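Local coordinates for mobilization protein A (Pseudomonas aeruginosa, PDB 2NS6), which cleaves one strand of plasmid DNA at the origin of transfer and locally unwinds it, so that the cut strand can be passed on during conjugation, at residues Ala20-Asp23 against Tyr24-Glu28; Ile132-Ala136 against Ala137-Lys141; Ala163-Glu166 against Gln167-Ala171. All coordinates share one frame; numbering follows the deposited sequence.

Contact 1: Ala20-Asp23 against Tyr24-Glu28; sequences AKAD and YIQRE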
loop_
_atom_site.group_PDB
_atom_site.type_symbol
_atom_site.label_atom_id
_atom_site.label_comp_id
_atom_site.label_asym_id
_atom_site.label_seq_id
_atom_site.Cartn_x
_atom_site.Cartn_y
_atom_site.Cartn_z
ATOM N N ALA A 20 -3.245 -6.617 -11.435
ATOM C CA ALA A 20 -1.995 -6.751 -12.180
ATOM C C ALA A 20 -0.845 -6.120 -11.393
ATOM O O ALA A 20 0.230 -6.707 -11.282
ATOM C CB ALA A 20 -2.128 -6.092 -13.557
ATOM N N LYS A 21 -1.072 -4.932 -10.839
ATOM C CA LYS A 21 -0.036 -4.259 -10.060
ATOM C C LYS A 21 0.376 -5.072 -8.827
ATOM O O LYS A 21 1.568 -5.219 -8.543
ATOM C CB LYS A 21 -0.515 -2.863 -9.644
ATOM C CG LYS A 21 0.399 -2.152 -8.653
ATOM C CD LYS A 21 1.754 -1.821 -9.254
ATOM C CE LYS A 21 1.627 -0.693 -10.265
ATOM N NZ LYS A 21 2.950 -0.247 -10.784
ATOM N N ALA A 22 -0.601 -5.607 -8.097
ATOM C CA ALA A 22 -0.299 -6.411 -6.910
ATOM C C ALA A 22 0.508 -7.658 -7.281
ATOM O O ALA A 22 1.499 -7.991 -6.622
ATOM C CB ALA A 22 -1.594 -6.814 -6.197
ATOM N N ASP A 23 0.094 -8.349 -8.341
ATOM C CA ASP A 23 0.808 -9.549 -8.763
ATOM C C ASP A 23 2.229 -9.252 -9.216
ATOM O O ASP A 23 3.147 -10.028 -8.945
ATOM C CB ASP A 23 0.040 -10.262 -9.876
ATOM C CG ASP A 23 -1.045 -11.178 -9.333
ATOM O OD1 ASP A 23 -1.461 -10.978 -8.173
ATOM O OD2 ASP A 23 -1.484 -12.090 -10.065
ATOM N N TYR A 24 2.412 -8.127 -9.892
ATOM C CA TYR A 24 3.733 -7.753 -10.367
ATOM C C TYR A 24 4.694 -7.438 -9.216
ATOM O O TYR A 24 5.746 -8.076 -9.097
ATOM C CB TYR A 24 3.630 -6.559 -11.315
ATOM C CG TYR A 24 4.946 -6.179 -11.958
ATOM C CD1 TYR A 24 5.600 -7.048 -12.829
ATOM C CD2 TYR A 24 5.533 -4.945 -11.696
ATOM C CE1 TYR A 24 6.812 -6.693 -13.426
ATOM C CE2 TYR A 24 6.738 -4.580 -12.283
ATOM C CZ TYR A 24 7.370 -5.457 -13.147
ATOM O OH TYR A 24 8.553 -5.088 -13.734
ATOM N N ILE A 25 4.342 -6.481 -8.355
ATOM C CA ILE A 25 5.240 -6.134 -7.250
ATOM C C ILE A 25 5.489 -7.283 -6.271
ATOM O O ILE A 25 6.555 -7.360 -5.663
ATOM C CB ILE A 25 4.758 -4.885 -6.461
ATOM C CG1 ILE A 25 3.441 -5.164 -5.740
ATOM C CG2 ILE A 25 4.618 -3.708 -7.405
ATOM C CD1 ILE A 25 3.078 -4.084 -4.722
ATOM N N GLN A 26 4.524 -8.181 -6.113
ATOM C CA GLN A 26 4.733 -9.314 -5.210
ATOM C C GLN A 26 5.275 -10.526 -5.974
ATOM O O GLN A 26 5.606 -11.545 -5.373
ATOM C CB GLN A 26 3.430 -9.734 -4.527
ATOM C CG GLN A 26 2.847 -8.753 -3.515
ATOM C CD GLN A 26 1.584 -9.305 -2.875
ATOM O OE1 GLN A 26 0.527 -9.372 -3.508
ATOM N NE2 GLN A 26 1.693 -9.723 -1.622
ATOM N N ARG A 27 5.358 -10.411 -7.295
ATOM C CA ARG A 27 5.806 -11.514 -8.149
ATOM C C ARG A 27 4.972 -12.769 -7.875
ATOM O O ARG A 27 5.500 -13.855 -7.611
ATOM C CB ARG A 27 7.312 -11.794 -7.963
ATOM C CG ARG A 27 8.217 -10.679 -8.515
ATOM C CD ARG A 27 7.821 -10.312 -9.952
ATOM N NE ARG A 27 8.327 -9.012 -10.416
ATOM C CZ ARG A 27 9.575 -8.772 -10.803
ATOM N NH1 ARG A 27 10.483 -9.738 -10.786
ATOM N NH2 ARG A 27 9.914 -7.569 -11.237
ATOM N N GLU A 28 3.652 -12.594 -7.936
ATOM C CA GLU A 28 2.694 -13.679 -7.726
ATOM C C GLU A 28 2.001 -13.956 -9.054
ATOM O O GLU A 28 2.289 -13.311 -10.068
ATOM C CB GLU A 28 1.637 -13.288 -6.677
ATOM C CG GLU A 28 2.176 -13.019 -5.275
ATOM C CD GLU A 28 2.405 -14.287 -4.464
ATOM O OE1 GLU A 28 2.959 -15.266 -5.010
ATOM O OE2 GLU A 28 2.037 -14.301 -3.265
HETATM O O HOH W 1 -1.113 -10.389 -5.624
#

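Contact 2: Ile132-Ala136 against Ala137-Lys141; sequences IERPA and AQWFK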
loop_
_atom_site.group_PDB
_atom_site.type_symbol
_atom_site.label_atom_id
_atom_site.label_comp_id
_atom_site.label_asym_id
_atom_site.label_seq_id
_atom_site.Cartn_x
_atom_site.Cartn_y
_atom_site.Cartn_z
ATOM N N ILE A 132 -16.703 -3.283 9.727
ATOM C CA ILE A 132 -18.036 -3.759 9.363
ATOM C C ILE A 132 -17.940 -4.660 8.141
ATOM O O ILE A 132 -17.503 -4.223 7.068
ATOM C CB ILE A 132 -18.974 -2.579 9.037
ATOM C CG1 ILE A 132 -19.229 -1.759 10.297
ATOM C CG2 ILE A 132 -20.282 -3.092 8.455
ATOM C CD1 ILE A 132 -19.918 -0.449 10.033
ATOM N N GLU A 133 -18.352 -5.913 8.298
ATOM C CA GLU A 133 -18.293 -6.870 7.198
ATOM C C GLU A 133 -19.185 -6.468 6.032
ATOM O O GLU A 133 -20.329 -6.060 6.221
ATOM C CB GLU A 133 -18.713 -8.272 7.656
ATOM C CG GLU A 133 -17.889 -8.871 8.774
ATOM C CD GLU A 133 -17.883 -10.394 8.729
ATOM O OE1 GLU A 133 -17.361 -11.028 9.670
ATOM O OE2 GLU A 133 -18.397 -10.958 7.737
ATOM N N ARG A 134 -18.656 -6.595 4.825
ATOM C CA ARG A 134 -19.401 -6.265 3.622
ATOM C C ARG A 134 -18.914 -7.213 2.533
ATOM O O ARG A 134 -17.730 -7.538 2.475
ATOM C CB ARG A 134 -19.134 -4.816 3.174
ATOM C CG ARG A 134 -19.425 -3.727 4.206
ATOM C CD ARG A 134 -19.081 -2.344 3.640
ATOM N NE ARG A 134 -19.504 -1.237 4.506
ATOM C CZ ARG A 134 -18.848 -0.826 5.591
ATOM N NH1 ARG A 134 -17.722 -1.423 5.961
ATOM N NH2 ARG A 134 -19.316 0.190 6.301
ATOM N N PRO A 135 -19.825 -7.708 1.688
ATOM C CA PRO A 135 -19.415 -8.617 0.609
ATOM C C PRO A 135 -18.498 -7.852 -0.348
ATOM O O PRO A 135 -18.485 -6.624 -0.343
ATOM C CB PRO A 135 -20.744 -8.986 -0.045
ATOM C CG PRO A 135 -21.684 -9.007 1.120
ATOM C CD PRO A 135 -21.285 -7.759 1.896
ATOM N N ALA A 136 -17.741 -8.567 -1.170
ATOM C CA ALA A 136 -16.842 -7.919 -2.114
ATOM C C ALA A 136 -17.616 -6.982 -3.046
ATOM O O ALA A 136 -17.205 -5.846 -3.282
ATOM C CB ALA A 136 -16.077 -8.976 -2.934
ATOM N N ALA A 137 -18.743 -7.460 -3.566
ATOM C CA ALA A 137 -19.569 -6.669 -4.473
ATOM C C ALA A 137 -20.178 -5.419 -3.820
ATOM O O ALA A 137 -20.686 -4.537 -4.516
ATOM C CB ALA A 137 -20.691 -7.551 -5.050
ATOM N N GLN A 138 -20.125 -5.338 -2.491
ATOM C CA GLN A 138 -20.694 -4.191 -1.775
ATOM C C GLN A 138 -19.654 -3.266 -1.156
ATOM O O GLN A 138 -19.948 -2.116 -0.831
ATOM C CB GLN A 138 -21.622 -4.676 -0.657
ATOM C CG GLN A 138 -22.326 -3.556 0.101
ATOM C CD GLN A 138 -23.027 -4.053 1.353
ATOM O OE1 GLN A 138 -23.668 -5.102 1.341
ATOM N NE2 GLN A 138 -22.915 -3.294 2.438
ATOM N N TRP A 139 -18.438 -3.772 -0.986
ATOM C CA TRP A 139 -17.375 -2.990 -0.360
ATOM C C TRP A 139 -17.061 -1.651 -1.021
ATOM O O TRP A 139 -16.872 -0.649 -0.330
ATOM C CB TRP A 139 -16.101 -3.836 -0.257
ATOM C CG TRP A 139 -14.951 -3.137 0.427
ATOM C CD1 TRP A 139 -13.988 -2.375 -0.169
ATOM C CD2 TRP A 139 -14.689 -3.084 1.836
ATOM N NE1 TRP A 139 -13.150 -1.849 0.777
ATOM C CE2 TRP A 139 -13.554 -2.263 2.017
ATOM C CE3 TRP A 139 -15.307 -3.643 2.963
ATOM C CZ2 TRP A 139 -13.019 -1.984 3.282
ATOM C CZ3 TRP A 139 -14.775 -3.365 4.228
ATOM C CH2 TRP A 139 -13.643 -2.543 4.373
ATOM N N PHE A 140 -17.020 -1.626 -2.351
ATOM C CA PHE A 140 -16.679 -0.410 -3.078
ATOM C C PHE A 140 -17.858 0.485 -3.485
ATOM O O PHE A 140 -17.679 1.505 -4.161
ATOM C CB PHE A 140 -15.836 -0.776 -4.307
ATOM C CG PHE A 140 -14.584 -1.558 -3.974
ATOM C CD1 PHE A 140 -14.602 -2.949 -3.916
ATOM C CD2 PHE A 140 -13.387 -0.893 -3.709
ATOM C CE1 PHE A 140 -13.439 -3.667 -3.601
ATOM C CE2 PHE A 140 -12.222 -1.598 -3.394
ATOM C CZ PHE A 140 -12.249 -2.988 -3.339
ATOM N N LYS A 141 -19.065 0.109 -3.078
ATOM C CA LYS A 141 -20.237 0.912 -3.390
ATOM C C LYS A 141 -20.118 2.211 -2.607
ATOM O O LYS A 141 -19.197 2.379 -1.795
ATOM C CB LYS A 141 -21.516 0.165 -2.995
ATOM C CG LYS A 141 -21.798 -1.076 -3.843
ATOM C CD LYS A 141 -22.879 -1.960 -3.225
ATOM C CE LYS A 141 -23.258 -3.107 -4.155
ATOM N NZ LYS A 141 -23.507 -4.383 -3.401
#

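Contact 3: Ala163-Glu166 against Gln167-Ala171; sequences AWLE and QTREA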
loop_
_atom_site.group_PDB
_atom_site.type_symbol
_atom_site.label_atom_id
_atom_site.label_comp_id
_atom_site.label_asym_id
_atom_site.label_seq_id
_atom_site.Cartn_x
_atom_site.Cartn_y
_atom_site.Cartn_z
ATOM N N ALA A 163 -0.248 19.233 0.193
ATOM C CA ALA A 163 0.871 19.130 1.120
ATOM C C ALA A 163 1.210 17.687 1.454
ATOM O O ALA A 163 2.269 17.413 2.018
ATOM C CB ALA A 163 0.544 19.892 2.409
ATOM N N TRP A 164 0.322 16.759 1.103
ATOM C CA TRP A 164 0.550 15.352 1.431
ATOM C C TRP A 164 1.875 14.769 0.934
ATOM O O TRP A 164 2.543 14.042 1.663
ATOM C CB TRP A 164 -0.597 14.488 0.908
ATOM C CG TRP A 164 -0.480 13.055 1.348
ATOM C CD1 TRP A 164 -0.857 12.530 2.549
ATOM C CD2 TRP A 164 0.092 11.978 0.600
ATOM N NE1 TRP A 164 -0.552 11.189 2.596
ATOM C CE2 TRP A 164 0.034 10.825 1.412
ATOM C CE3 TRP A 164 0.662 11.878 -0.678
ATOM C CZ2 TRP A 164 0.512 9.581 0.987
ATOM C CZ3 TRP A 164 1.139 10.640 -1.101
ATOM C CH2 TRP A 164 1.061 9.508 -0.266
ATOM N N LEU A 165 2.251 15.081 -0.303
ATOM C CA LEU A 165 3.483 14.553 -0.876
ATOM C C LEU A 165 4.732 14.900 -0.068
ATOM O O LEU A 165 5.485 14.008 0.322
ATOM C CB LEU A 165 3.641 15.031 -2.320
ATOM C CG LEU A 165 4.963 14.669 -3.014
ATOM C CD1 LEU A 165 5.238 13.184 -2.865
ATOM C CD2 LEU A 165 4.902 15.067 -4.487
ATOM N N GLU A 166 4.951 16.185 0.199
ATOM C CA GLU A 166 6.127 16.585 0.962
ATOM C C GLU A 166 6.024 16.135 2.420
ATOM O O GLU A 166 7.019 15.741 3.029
ATOM C CB GLU A 166 6.329 18.099 0.854
ATOM C CG GLU A 166 6.644 18.526 -0.576
ATOM C CD GLU A 166 7.985 17.981 -1.064
ATOM O OE1 GLU A 166 8.150 17.794 -2.289
ATOM O OE2 GLU A 166 8.880 17.749 -0.219
ATOM N N GLN A 167 4.816 16.183 2.973
ATOM C CA GLN A 167 4.603 15.738 4.343
ATOM C C GLN A 167 4.959 14.258 4.448
ATOM O O GLN A 167 5.483 13.805 5.462
ATOM C CB GLN A 167 3.141 15.934 4.746
ATOM C CG GLN A 167 2.856 17.219 5.510
ATOM C CD GLN A 167 1.371 17.535 5.575
ATOM O OE1 GLN A 167 0.530 16.628 5.642
ATOM N NE2 GLN A 167 1.038 18.828 5.565
ATOM N N THR A 168 4.672 13.501 3.398
ATOM C CA THR A 168 4.970 12.075 3.414
ATOM C C THR A 168 6.482 11.891 3.308
ATOM O O THR A 168 7.071 11.044 3.983
ATOM C CB THR A 168 4.220 11.366 2.268
ATOM O OG1 THR A 168 2.808 11.585 2.434
ATOM C CG2 THR A 168 4.486 9.865 2.285
ATOM N N ARG A 169 7.110 12.716 2.480
ATOM C CA ARG A 169 8.557 12.674 2.308
ATOM C C ARG A 169 9.252 13.011 3.619
ATOM O O ARG A 169 10.236 12.373 3.985
ATOM C CB ARG A 169 8.969 13.652 1.210
ATOM C CG ARG A 169 8.651 13.126 -0.164
ATOM C CD ARG A 169 8.901 14.146 -1.242
ATOM N NE ARG A 169 8.785 13.530 -2.553
ATOM C CZ ARG A 169 8.856 14.189 -3.704
ATOM N NH1 ARG A 169 9.039 15.503 -3.710
ATOM N NH2 ARG A 169 8.745 13.528 -4.851
ATOM N N GLU A 170 8.735 14.004 4.338
ATOM C CA GLU A 170 9.331 14.378 5.616
ATOM C C GLU A 170 9.121 13.246 6.613
ATOM O O GLU A 170 9.974 12.977 7.459
ATOM C CB GLU A 170 8.691 15.652 6.162
ATOM C CG GLU A 170 9.322 16.124 7.464
ATOM C CD GLU A 170 8.614 17.319 8.065
ATOM O OE1 GLU A 170 9.110 17.849 9.084
ATOM O OE2 GLU A 170 7.561 17.729 7.526
ATOM N N ALA A 171 7.971 12.586 6.512
ATOM C CA ALA A 171 7.656 11.475 7.400
ATOM C C ALA A 171 8.587 10.305 7.095
ATOM O O ALA A 171 9.145 9.691 8.007
ATOM C CB ALA A 171 6.200 11.063 7.227
#

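Contact 1: Ala20-Asp23 against Tyr24-Glu28
Asp23 and Glu28 close helix 18-26 with a Schellman motif that takes in Tyr24, the probable nucleophile that receives the DNA 5'-phosphate. Glu28 N reaches back to Asp23 O at 2.8 Å, in the carbonyl plane and on a lone pair. The companion bond runs from Arg27 N to Tyr24 O (3.0 Å). Arg27 pays for this turn with a positive phi of 54°, unusual for a residue with a side chain, and its NE adds a weak bond to Tyr24 O, while NH1 pairs with Asp34. Tyr24 rests on the helix through CB, 3.4 Å from Ala20 O, and its ring leads away from the preceding turn. On another flank, a water donates to Asp23 OD1 (2.6 Å) and to Gln26 OE1 (2.9 Å), bridging two acceptors that could not bond each other directly; OD1 also pairs with Arg19. Ile25 suits the buried flank: its branched, apolar side chain faces Met123 and His121. Its CG1 stands between backbone N and carbonyl carbon (chi1 66°), 3.4 Å from Lys21 O, and CG2 meets Lys21 CD at 3.9 Å. The lysine chain, bent at chi2 and chi3, carries NZ to a salt bridge with Glu73. The helix lies against strand 117-124, where Lys21, Ala22 and Ile25 meet Met123 and Ile25 touches His121; Ile25 O bonds His111 NE2, both histidines bind manganese, and Gln26 reaches Ala41 on strand 38-44.

Contact 2: Ile132-Ala136 against Ala137-Lys141
Pro135 O receives two backbone donors as the chain turns from extended into the short helix 136-139: Trp139 N approaches at 2.9 Å, almost in line with the carbonyl, whereas Gln138 N sits 3.0 Å away and well above the carbonyl plane. Proline fits here, since the residue at the start of a helical turn can do without a backbone N-H. Its ring lies alongside the Gln138 side chain, the two pointing the same way, with Pro135 CD 3.6 Å from Gln138 OE1. Gln138 stays extended beyond CG, which carries NE2 past Arg134 CG (3.9 Å) to the carbonyls of Glu149 and Gly151; an amide suits this place because its NH2 can serve two backbone carbonyls. Arg134 runs almost straight from CG to NE, and its aliphatic part crosses Trp139 at about a right angle, CB and CD each 4.0 Å from Trp139 CE3. At the tip the guanidinium plane stands 81° from the indole, its edge turned to Trp139 CZ3. Ile132 CG2 lies over one guanidinium face, toward its rim, NH1 pairs with Asp130 and NH2 bonds Pro148 O, so charge, hydrogen bonds and apolar contacts together fix the rotation of this buried group. Trp139 in turn directs CD1 over the centre of the Phe140 ring, 3.5 Å above its plane, while Ala136 O lies at that ring's edge, 3.9 Å from Phe140 CD1. The polar end of the indole bonds Tyr56 OH. Helix 136-139 and the Phe140 that follows it lie beside helix 53-63, with Ala136 and Phe140 on Ala59, Ala137 on Tyr63, and the Tyr56 ring meeting both Trp139 and Phe140.

Contact 3: Ala163-Glu166 against Gln167-Ala171
Arg169 leans back over the preceding turn, where Leu165 and Glu166 receive it. Its CB lies 3.4 Å from Glu166 O, and CG, set anti to the carbonyl carbon by a chi1 of -76°, comes to 3.3 Å from Leu165 O. From there the chain is extended: CD passes Glu166 OE2 at 3.7 Å, and NE is 3.6 Å from Leu165 CD1, which covers one face of the guanidinium toward its rim. NE gives its hydrogen to Leu5 O. At the tip NH1 forms a salt bridge with Glu166 OE1 (2.8 Å), although as a hydrogen bond it is weak, and the carboxylate is turned 78° from the guanidinium plane. This is the i to i+3 pairing of opposite charges along a helix surface, here in the first turns of helix 164-181, where a long arginine can lie over leucine and still reach the acid. Another flank of the helix is built differently. Thr168 OG1 donates to Trp164 O at 2.6 Å, and Thr168 N reaches the same oxygen from the opposite face of its plane, so this carbonyl is gripped twice. The hydroxyl oxygen also sits over one face of the Trp164 indole, while Thr168 CB makes a CH-pi contact 4.2 Å from the centroid of the six-membered ring; threonine suits the place because its hydroxyl can turn back to the carbonyl of the preceding turn while CB faces the ring. Trp164 touches Ala7 of strand 5-10 and Lys72 and Val74 of strand 71-77, while Thr168 packs on Leu5 and on Phe94 and Leu98 of helix 84-99.

Overall arrangement
Contacts 1 and 3 each lie within one helix, and both helices rest on the five-stranded antiparallel sheet, on opposite sides of the chain's centre; the centres of the two contacts are about 26 Å apart. Both reach strand 71-77, contact 1 through a lysine's salt bridge and contact 3 through a tryptophan's packing. Contact 1 is partly buried and adjoins the metal-binding histidines; a helix end and a water shape it. Contact 3 is a surface contact: its charged pair is at least partly exposed, its threonine buried. Contact 2, partly buried, lies farther from the centre, off the sheet, and relies on aromatic rings, its own and one from helix 53-63, and on loop carbonyls.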